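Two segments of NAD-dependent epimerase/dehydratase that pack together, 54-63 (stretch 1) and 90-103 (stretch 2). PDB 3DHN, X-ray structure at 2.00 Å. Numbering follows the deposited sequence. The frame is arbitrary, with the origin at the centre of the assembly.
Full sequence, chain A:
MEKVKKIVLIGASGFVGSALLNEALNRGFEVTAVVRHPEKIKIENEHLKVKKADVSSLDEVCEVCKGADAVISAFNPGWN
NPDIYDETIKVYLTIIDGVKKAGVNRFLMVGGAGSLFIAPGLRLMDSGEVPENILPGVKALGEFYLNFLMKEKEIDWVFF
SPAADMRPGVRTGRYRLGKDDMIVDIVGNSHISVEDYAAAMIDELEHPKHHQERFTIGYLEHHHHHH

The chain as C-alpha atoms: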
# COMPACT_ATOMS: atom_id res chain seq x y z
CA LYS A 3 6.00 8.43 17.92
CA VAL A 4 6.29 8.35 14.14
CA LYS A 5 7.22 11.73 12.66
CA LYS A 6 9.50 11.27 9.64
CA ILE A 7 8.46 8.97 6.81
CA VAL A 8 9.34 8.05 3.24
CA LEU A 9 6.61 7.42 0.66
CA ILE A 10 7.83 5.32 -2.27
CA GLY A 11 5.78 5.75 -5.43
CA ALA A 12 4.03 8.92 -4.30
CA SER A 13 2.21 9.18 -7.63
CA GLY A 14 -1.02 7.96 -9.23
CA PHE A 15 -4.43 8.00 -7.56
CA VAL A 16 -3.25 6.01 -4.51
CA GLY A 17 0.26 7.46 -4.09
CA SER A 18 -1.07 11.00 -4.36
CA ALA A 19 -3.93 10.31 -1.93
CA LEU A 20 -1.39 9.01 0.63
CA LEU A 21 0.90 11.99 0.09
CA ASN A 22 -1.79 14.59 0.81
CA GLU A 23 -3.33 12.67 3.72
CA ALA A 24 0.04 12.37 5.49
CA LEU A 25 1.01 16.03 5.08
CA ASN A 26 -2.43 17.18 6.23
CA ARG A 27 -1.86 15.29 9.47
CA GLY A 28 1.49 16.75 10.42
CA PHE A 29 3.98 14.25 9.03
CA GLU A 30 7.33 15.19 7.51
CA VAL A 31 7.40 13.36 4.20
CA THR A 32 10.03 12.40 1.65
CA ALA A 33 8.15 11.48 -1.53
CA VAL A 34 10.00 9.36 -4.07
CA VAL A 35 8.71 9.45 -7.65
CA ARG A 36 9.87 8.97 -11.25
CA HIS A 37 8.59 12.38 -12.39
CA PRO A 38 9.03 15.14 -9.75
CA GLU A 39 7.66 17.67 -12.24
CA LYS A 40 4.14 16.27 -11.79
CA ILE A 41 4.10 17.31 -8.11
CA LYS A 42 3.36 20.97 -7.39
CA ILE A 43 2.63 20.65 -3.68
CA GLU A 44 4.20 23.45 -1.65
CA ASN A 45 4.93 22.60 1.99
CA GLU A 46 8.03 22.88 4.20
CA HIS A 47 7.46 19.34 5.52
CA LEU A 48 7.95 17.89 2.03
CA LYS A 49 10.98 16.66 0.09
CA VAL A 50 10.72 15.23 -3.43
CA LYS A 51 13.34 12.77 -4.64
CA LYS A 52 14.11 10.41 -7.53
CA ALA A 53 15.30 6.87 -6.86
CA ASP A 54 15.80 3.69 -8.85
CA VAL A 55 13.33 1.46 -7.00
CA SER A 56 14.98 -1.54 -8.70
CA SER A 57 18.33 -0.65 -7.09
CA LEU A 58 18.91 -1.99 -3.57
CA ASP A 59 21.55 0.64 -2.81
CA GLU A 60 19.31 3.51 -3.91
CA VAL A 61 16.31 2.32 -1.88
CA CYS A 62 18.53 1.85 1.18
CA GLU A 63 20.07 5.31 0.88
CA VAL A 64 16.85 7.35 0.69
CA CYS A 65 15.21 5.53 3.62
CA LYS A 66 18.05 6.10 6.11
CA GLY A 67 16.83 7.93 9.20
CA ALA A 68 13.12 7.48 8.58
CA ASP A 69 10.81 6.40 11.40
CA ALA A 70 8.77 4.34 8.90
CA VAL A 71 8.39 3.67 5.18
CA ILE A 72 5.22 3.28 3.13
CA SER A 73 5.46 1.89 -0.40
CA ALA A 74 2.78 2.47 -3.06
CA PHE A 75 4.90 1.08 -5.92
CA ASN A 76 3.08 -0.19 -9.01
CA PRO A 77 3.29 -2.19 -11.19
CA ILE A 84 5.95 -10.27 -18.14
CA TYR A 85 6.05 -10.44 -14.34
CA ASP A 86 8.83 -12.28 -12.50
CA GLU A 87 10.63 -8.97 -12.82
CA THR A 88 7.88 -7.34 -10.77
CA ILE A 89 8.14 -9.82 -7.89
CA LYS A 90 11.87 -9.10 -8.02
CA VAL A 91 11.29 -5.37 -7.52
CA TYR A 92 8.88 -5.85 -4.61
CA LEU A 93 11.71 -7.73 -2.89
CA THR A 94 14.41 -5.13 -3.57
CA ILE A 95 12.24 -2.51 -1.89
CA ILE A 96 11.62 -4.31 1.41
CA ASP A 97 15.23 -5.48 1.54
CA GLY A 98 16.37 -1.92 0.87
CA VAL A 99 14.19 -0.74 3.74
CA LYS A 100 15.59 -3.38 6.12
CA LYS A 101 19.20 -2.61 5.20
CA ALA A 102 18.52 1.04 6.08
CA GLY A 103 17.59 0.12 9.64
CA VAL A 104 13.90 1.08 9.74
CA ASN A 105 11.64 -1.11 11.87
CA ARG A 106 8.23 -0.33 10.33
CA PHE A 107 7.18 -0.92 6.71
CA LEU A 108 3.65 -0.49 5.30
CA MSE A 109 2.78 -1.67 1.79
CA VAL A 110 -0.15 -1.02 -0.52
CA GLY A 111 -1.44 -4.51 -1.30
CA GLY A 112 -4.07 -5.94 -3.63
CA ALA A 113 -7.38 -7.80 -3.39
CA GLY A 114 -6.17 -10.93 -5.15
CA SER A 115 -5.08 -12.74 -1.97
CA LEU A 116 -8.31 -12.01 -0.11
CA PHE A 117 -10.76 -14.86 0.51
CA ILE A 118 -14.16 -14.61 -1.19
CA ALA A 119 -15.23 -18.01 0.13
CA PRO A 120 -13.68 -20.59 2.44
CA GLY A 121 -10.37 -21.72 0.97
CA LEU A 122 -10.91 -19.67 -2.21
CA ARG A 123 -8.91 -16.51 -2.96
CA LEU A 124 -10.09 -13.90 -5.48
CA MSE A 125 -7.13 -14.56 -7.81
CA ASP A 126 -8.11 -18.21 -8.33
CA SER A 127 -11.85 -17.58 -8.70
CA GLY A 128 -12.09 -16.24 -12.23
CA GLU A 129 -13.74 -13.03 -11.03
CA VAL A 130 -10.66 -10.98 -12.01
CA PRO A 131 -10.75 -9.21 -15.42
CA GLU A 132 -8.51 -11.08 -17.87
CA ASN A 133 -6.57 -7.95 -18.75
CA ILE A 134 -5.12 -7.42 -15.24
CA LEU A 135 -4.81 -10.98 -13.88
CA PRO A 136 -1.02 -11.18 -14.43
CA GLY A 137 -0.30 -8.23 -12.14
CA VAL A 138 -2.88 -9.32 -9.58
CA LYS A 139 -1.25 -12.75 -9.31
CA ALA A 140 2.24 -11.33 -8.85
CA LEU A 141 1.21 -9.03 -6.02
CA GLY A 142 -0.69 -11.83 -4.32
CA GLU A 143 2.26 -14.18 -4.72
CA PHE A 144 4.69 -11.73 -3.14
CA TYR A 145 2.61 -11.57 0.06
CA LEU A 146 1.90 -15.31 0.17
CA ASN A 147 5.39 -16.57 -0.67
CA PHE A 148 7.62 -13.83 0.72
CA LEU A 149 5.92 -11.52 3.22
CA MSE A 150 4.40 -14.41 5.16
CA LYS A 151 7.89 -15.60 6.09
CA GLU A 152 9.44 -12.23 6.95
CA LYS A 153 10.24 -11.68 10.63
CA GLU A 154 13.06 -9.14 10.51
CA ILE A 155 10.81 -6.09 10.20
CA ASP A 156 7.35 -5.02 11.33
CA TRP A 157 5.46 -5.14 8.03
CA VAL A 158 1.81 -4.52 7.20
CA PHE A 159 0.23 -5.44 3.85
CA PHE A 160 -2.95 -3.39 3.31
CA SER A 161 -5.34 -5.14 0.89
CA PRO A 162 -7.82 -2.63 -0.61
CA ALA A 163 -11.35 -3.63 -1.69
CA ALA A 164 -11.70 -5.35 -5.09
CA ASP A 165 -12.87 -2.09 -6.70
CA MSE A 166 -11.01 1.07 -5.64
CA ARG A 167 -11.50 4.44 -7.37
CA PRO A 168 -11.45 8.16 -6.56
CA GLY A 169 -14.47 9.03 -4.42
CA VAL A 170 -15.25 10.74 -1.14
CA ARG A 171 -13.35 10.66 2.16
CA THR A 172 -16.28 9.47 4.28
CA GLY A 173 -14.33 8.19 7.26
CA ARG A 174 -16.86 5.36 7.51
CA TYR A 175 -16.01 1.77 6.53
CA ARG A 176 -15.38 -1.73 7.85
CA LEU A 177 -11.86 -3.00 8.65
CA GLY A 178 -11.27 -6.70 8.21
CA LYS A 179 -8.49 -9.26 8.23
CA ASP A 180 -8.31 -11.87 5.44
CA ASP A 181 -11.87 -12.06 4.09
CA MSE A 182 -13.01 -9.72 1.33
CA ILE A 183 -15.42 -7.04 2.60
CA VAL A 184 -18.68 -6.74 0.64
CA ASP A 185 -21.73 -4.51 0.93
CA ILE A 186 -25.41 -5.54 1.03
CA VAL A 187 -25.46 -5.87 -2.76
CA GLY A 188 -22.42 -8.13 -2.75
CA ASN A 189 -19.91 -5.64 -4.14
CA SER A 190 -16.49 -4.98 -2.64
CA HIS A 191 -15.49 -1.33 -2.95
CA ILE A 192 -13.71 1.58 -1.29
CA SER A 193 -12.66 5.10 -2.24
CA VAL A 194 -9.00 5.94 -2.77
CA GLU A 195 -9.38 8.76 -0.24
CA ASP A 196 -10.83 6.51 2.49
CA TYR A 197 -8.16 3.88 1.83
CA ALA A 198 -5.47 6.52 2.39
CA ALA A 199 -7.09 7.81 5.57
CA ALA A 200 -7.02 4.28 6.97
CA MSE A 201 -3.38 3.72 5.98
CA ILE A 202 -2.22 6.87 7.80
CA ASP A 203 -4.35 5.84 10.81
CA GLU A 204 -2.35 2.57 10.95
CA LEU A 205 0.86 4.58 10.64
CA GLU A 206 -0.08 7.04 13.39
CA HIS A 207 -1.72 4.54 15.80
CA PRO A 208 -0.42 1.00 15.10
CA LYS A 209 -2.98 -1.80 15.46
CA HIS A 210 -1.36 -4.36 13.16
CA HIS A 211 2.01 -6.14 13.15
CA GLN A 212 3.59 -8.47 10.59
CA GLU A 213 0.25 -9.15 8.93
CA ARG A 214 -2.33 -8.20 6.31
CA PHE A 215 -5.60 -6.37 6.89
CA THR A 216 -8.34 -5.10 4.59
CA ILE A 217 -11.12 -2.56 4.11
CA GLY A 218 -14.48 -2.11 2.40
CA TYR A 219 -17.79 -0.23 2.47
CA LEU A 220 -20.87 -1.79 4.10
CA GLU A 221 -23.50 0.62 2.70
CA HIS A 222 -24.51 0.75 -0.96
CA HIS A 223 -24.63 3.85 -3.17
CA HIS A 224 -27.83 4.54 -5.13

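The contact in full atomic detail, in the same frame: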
# COMPACT_ATOMS: atom_id res chain seq x y z
N ASP A 54 15.99 4.84 -7.99
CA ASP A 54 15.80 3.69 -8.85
C ASP A 54 15.28 2.55 -7.97
O ASP A 54 16.06 1.76 -7.44
CB ASP A 54 17.12 3.28 -9.50
CG ASP A 54 16.92 2.30 -10.63
OD1 ASP A 54 16.04 1.42 -10.51
OD2 ASP A 54 17.65 2.41 -11.64
N VAL A 55 13.96 2.48 -7.83
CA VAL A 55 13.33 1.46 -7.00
C VAL A 55 13.84 0.03 -7.23
O VAL A 55 13.68 -0.83 -6.37
CB VAL A 55 11.79 1.51 -7.16
CG1 VAL A 55 11.28 0.25 -7.86
CG2 VAL A 55 11.13 1.67 -5.81
N SER A 56 14.46 -0.21 -8.39
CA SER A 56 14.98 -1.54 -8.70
C SER A 56 16.41 -1.73 -8.17
O SER A 56 16.97 -2.82 -8.24
CB SER A 56 14.95 -1.80 -10.21
OG SER A 56 16.00 -1.11 -10.88
N SER A 57 16.98 -0.65 -7.64
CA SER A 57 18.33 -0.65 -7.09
C SER A 57 18.33 -0.71 -5.57
O SER A 57 17.87 0.22 -4.90
CB SER A 57 19.08 0.61 -7.55
OG SER A 57 20.18 0.87 -6.71
N LEU A 58 18.86 -1.80 -5.02
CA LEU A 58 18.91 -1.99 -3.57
C LEU A 58 19.62 -0.84 -2.88
O LEU A 58 19.12 -0.30 -1.89
CB LEU A 58 19.63 -3.30 -3.24
CG LEU A 58 19.84 -3.65 -1.76
CD1 LEU A 58 18.51 -4.04 -1.13
CD2 LEU A 58 20.83 -4.80 -1.65
N ASP A 59 20.78 -0.45 -3.40
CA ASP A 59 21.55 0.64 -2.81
C ASP A 59 20.82 1.98 -2.81
O ASP A 59 20.98 2.77 -1.88
CB ASP A 59 22.90 0.78 -3.50
CG ASP A 59 23.72 -0.50 -3.45
OD1 ASP A 59 23.55 -1.28 -2.48
OD2 ASP A 59 24.54 -0.72 -4.36
N GLU A 60 20.03 2.24 -3.85
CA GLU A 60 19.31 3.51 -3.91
C GLU A 60 18.12 3.53 -2.95
O GLU A 60 17.84 4.55 -2.32
CB GLU A 60 18.85 3.79 -5.35
CG GLU A 60 19.99 4.25 -6.26
CD GLU A 60 19.52 4.66 -7.64
OE1 GLU A 60 18.64 5.55 -7.73
OE2 GLU A 60 20.03 4.10 -8.64
N VAL A 61 17.43 2.40 -2.81
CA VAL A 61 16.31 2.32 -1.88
C VAL A 61 16.82 2.45 -0.45
O VAL A 61 16.22 3.14 0.38
CB VAL A 61 15.56 0.97 -2.01
CG1 VAL A 61 14.49 0.88 -0.92
CG2 VAL A 61 14.92 0.86 -3.39
N CYS A 62 17.94 1.79 -0.15
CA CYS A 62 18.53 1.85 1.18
C CYS A 62 18.94 3.27 1.58
O CYS A 62 18.66 3.73 2.69
CB CYS A 62 19.77 0.94 1.24
SG CYS A 62 20.73 1.01 2.79
N GLU A 63 19.58 3.96 0.65
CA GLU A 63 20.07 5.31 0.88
C GLU A 63 19.01 6.35 1.22
O GLU A 63 19.18 7.13 2.16
CB GLU A 63 20.89 5.77 -0.33
CG GLU A 63 21.84 6.94 -0.07
CD GLU A 63 22.85 6.67 1.03
OE1 GLU A 63 23.34 5.52 1.12
OE2 GLU A 63 23.16 7.60 1.80
N LYS A 90 10.48 -9.42 -8.33
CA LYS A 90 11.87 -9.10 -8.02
C LYS A 90 12.01 -7.69 -7.46
O LYS A 90 12.81 -7.46 -6.55
CB LYS A 90 12.73 -9.25 -9.27
N VAL A 91 11.23 -6.75 -7.99
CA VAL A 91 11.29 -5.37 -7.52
C VAL A 91 10.64 -5.19 -6.15
O VAL A 91 11.11 -4.39 -5.34
CB VAL A 91 10.63 -4.40 -8.52
CG1 VAL A 91 10.55 -3.01 -7.92
CG2 VAL A 91 11.42 -4.37 -9.82
N TYR A 92 9.56 -5.93 -5.90
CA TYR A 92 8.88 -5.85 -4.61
C TYR A 92 9.87 -6.25 -3.52
O TYR A 92 9.88 -5.67 -2.43
CB TYR A 92 7.66 -6.79 -4.55
CG TYR A 92 6.46 -6.37 -5.37
CD1 TYR A 92 6.06 -5.03 -5.42
CD2 TYR A 92 5.69 -7.31 -6.06
CE1 TYR A 92 4.93 -4.64 -6.14
CE2 TYR A 92 4.56 -6.94 -6.78
CZ TYR A 92 4.19 -5.60 -6.81
OH TYR A 92 3.07 -5.21 -7.53
N LEU A 93 10.70 -7.24 -3.82
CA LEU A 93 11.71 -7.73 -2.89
C LEU A 93 12.81 -6.72 -2.62
O LEU A 93 13.20 -6.50 -1.47
CB LEU A 93 12.35 -9.02 -3.40
CG LEU A 93 11.98 -10.34 -2.71
CD1 LEU A 93 12.91 -11.45 -3.22
CD2 LEU A 93 12.12 -10.20 -1.20
N THR A 94 13.34 -6.13 -3.68
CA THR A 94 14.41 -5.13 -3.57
C THR A 94 14.00 -3.99 -2.65
O THR A 94 14.82 -3.46 -1.90
CB THR A 94 14.78 -4.56 -4.96
OG1 THR A 94 15.26 -5.61 -5.80
CG2 THR A 94 15.88 -3.50 -4.82
N ILE A 95 12.73 -3.60 -2.72
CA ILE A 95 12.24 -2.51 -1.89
C ILE A 95 12.26 -2.83 -0.40
O ILE A 95 12.82 -2.07 0.39
CB ILE A 95 10.80 -2.11 -2.30
CG1 ILE A 95 10.82 -1.48 -3.69
CG2 ILE A 95 10.20 -1.14 -1.29
CD1 ILE A 95 9.44 -1.22 -4.30
N ILE A 96 11.66 -3.95 -0.01
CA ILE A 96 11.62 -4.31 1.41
C ILE A 96 13.02 -4.61 1.94
O ILE A 96 13.33 -4.30 3.09
CB ILE A 96 10.69 -5.53 1.67
CG1 ILE A 96 10.53 -5.73 3.18
CG2 ILE A 96 11.25 -6.78 1.02
CD1 ILE A 96 9.36 -6.62 3.56
N ASP A 97 13.87 -5.19 1.10
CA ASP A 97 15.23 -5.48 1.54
C ASP A 97 16.03 -4.18 1.63
O ASP A 97 16.95 -4.07 2.44
CB ASP A 97 15.90 -6.47 0.58
CG ASP A 97 15.27 -7.85 0.65
OD1 ASP A 97 14.74 -8.21 1.73
OD2 ASP A 97 15.32 -8.58 -0.35
N GLY A 98 15.67 -3.20 0.82
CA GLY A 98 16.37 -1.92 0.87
C GLY A 98 15.97 -1.21 2.15
O GLY A 98 16.79 -0.54 2.78
N VAL A 99 14.71 -1.36 2.53
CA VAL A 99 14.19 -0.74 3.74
C VAL A 99 14.80 -1.37 5.00
O VAL A 99 15.09 -0.68 5.98
CB VAL A 99 12.64 -0.86 3.80
CG1 VAL A 99 12.13 -0.37 5.13
CG2 VAL A 99 12.01 -0.05 2.67
N LYS A 100 15.00 -2.69 4.97
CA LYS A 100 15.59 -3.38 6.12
C LYS A 100 17.06 -3.01 6.28
O LYS A 100 17.54 -2.77 7.38
CB LYS A 100 15.46 -4.90 5.96
CG LYS A 100 14.06 -5.44 6.20
CD LYS A 100 14.03 -6.97 6.21
CE LYS A 100 14.47 -7.54 4.87
NZ LYS A 100 14.38 -9.03 4.82
N LYS A 101 17.78 -2.94 5.16
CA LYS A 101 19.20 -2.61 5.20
C LYS A 101 19.44 -1.18 5.69
O LYS A 101 20.55 -0.85 6.10
CB LYS A 101 19.83 -2.83 3.83
CG LYS A 101 21.33 -2.55 3.78
CD LYS A 101 21.95 -3.10 2.50
CE LYS A 101 21.97 -4.63 2.52
NZ LYS A 101 22.77 -5.16 3.66
N ALA A 102 18.41 -0.35 5.64
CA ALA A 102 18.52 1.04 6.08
C ALA A 102 18.32 1.16 7.59
O ALA A 102 18.61 2.20 8.18
CB ALA A 102 17.51 1.90 5.35
N GLY A 103 17.80 0.10 8.21
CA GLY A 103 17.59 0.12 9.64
C GLY A 103 16.22 0.51 10.17
O GLY A 103 16.04 0.62 11.38

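The two segments meet mainly through van der Waals packing, with no hydrogen bond passing between them. At the centre the helix that starts at Leu58 crosses the helix containing Gly98 at 48°, and the axes come within 7.5 Å of each other. So close an approach depends on Gly98. Gly98 CA lies 4.4 Å from Cys62 CA, and a CB built ideally on Gly98 would point toward the other segment and fall 2.6 Å from Val61 CG1, a clash. Because Gly98 has no side chain, Val61, which points toward the partner helix, can lay Val61 CG1 3.8 Å from Gly98 CA and 3.6 Å from Ile95 O. A branched residue with no polar group suits this buried position, where it rests on backbone. The same closeness brings Cys62 CA to 3.4 Å from Gly98 O, a CA-H...O contact with an angle of 141° at the hydrogen.

Leu58, in the first turn of its helix, acts as a knob in a hole formed by Thr94, Asp97, Gly98 and Lys101. Its CA-to-CB bond runs sideways, but its end comes nearer, with chi1 t and chi2 p, and Leu58 CD1 reaches 3.5 Å from Gly98 N. Thr94 lines this hole and points toward the first segment. Thr94 CG2, a methyl, packs 3.4 Å from Leu58 N and 3.7 Å from Ser56 O, while the hydroxyl is occupied within its own helix, Thr94 OG1 donating to Lys90 O at 3.2 Å. Threonine thus offers a methyl to the contact and satisfies its polar group at home.

Toward the start of the first segment, Val55 continues the apolar surface from a turn. Val55 CG1 meets Val91 CG1 at 3.3 Å, a tight approach for two methyl groups, and Val55 CG2 lies 3.7 Å from Ile95 CD1. At the other end, Cys62 SG packs 3.7 Å from Lys101 CG and Cys62 O lies 3.4 Å from Ala102 CB. The small methyl of Ala102 fits where the backbone of the first helix is so near. Lys101 contributes the aliphatic part of its chain here, a common use of lysine at an exposed margin.

Several polar groups at the edge of the contact are bonded within their own segments. A type I turn from Asp54 to Ser57 leads into the first helix, closed by Ser57 N to Asp54 O at 2.6 Å. Asp54 OD1 accepts from Ser56 N at 3.1 Å and from Ser56 OG at 2.6 Å, holding the turn together. Ser57 is the N-cap: Ser57 OG accepts from Glu60 N at 3.2 Å, supplementing that amide's weak backbone bond to Ser57 O. Glu60 OE1 accepts from Asp54 N at 2.8 Å. On the second helix, Lys100 NZ and Asp97 OD1 form a salt bridge at 3.2 Å whose hydrogen bond is weak. Gly103 ends the segment in a Schellman motif; at its positive phi a CB would jam against the preceding carbonyl O, which calls for glycine.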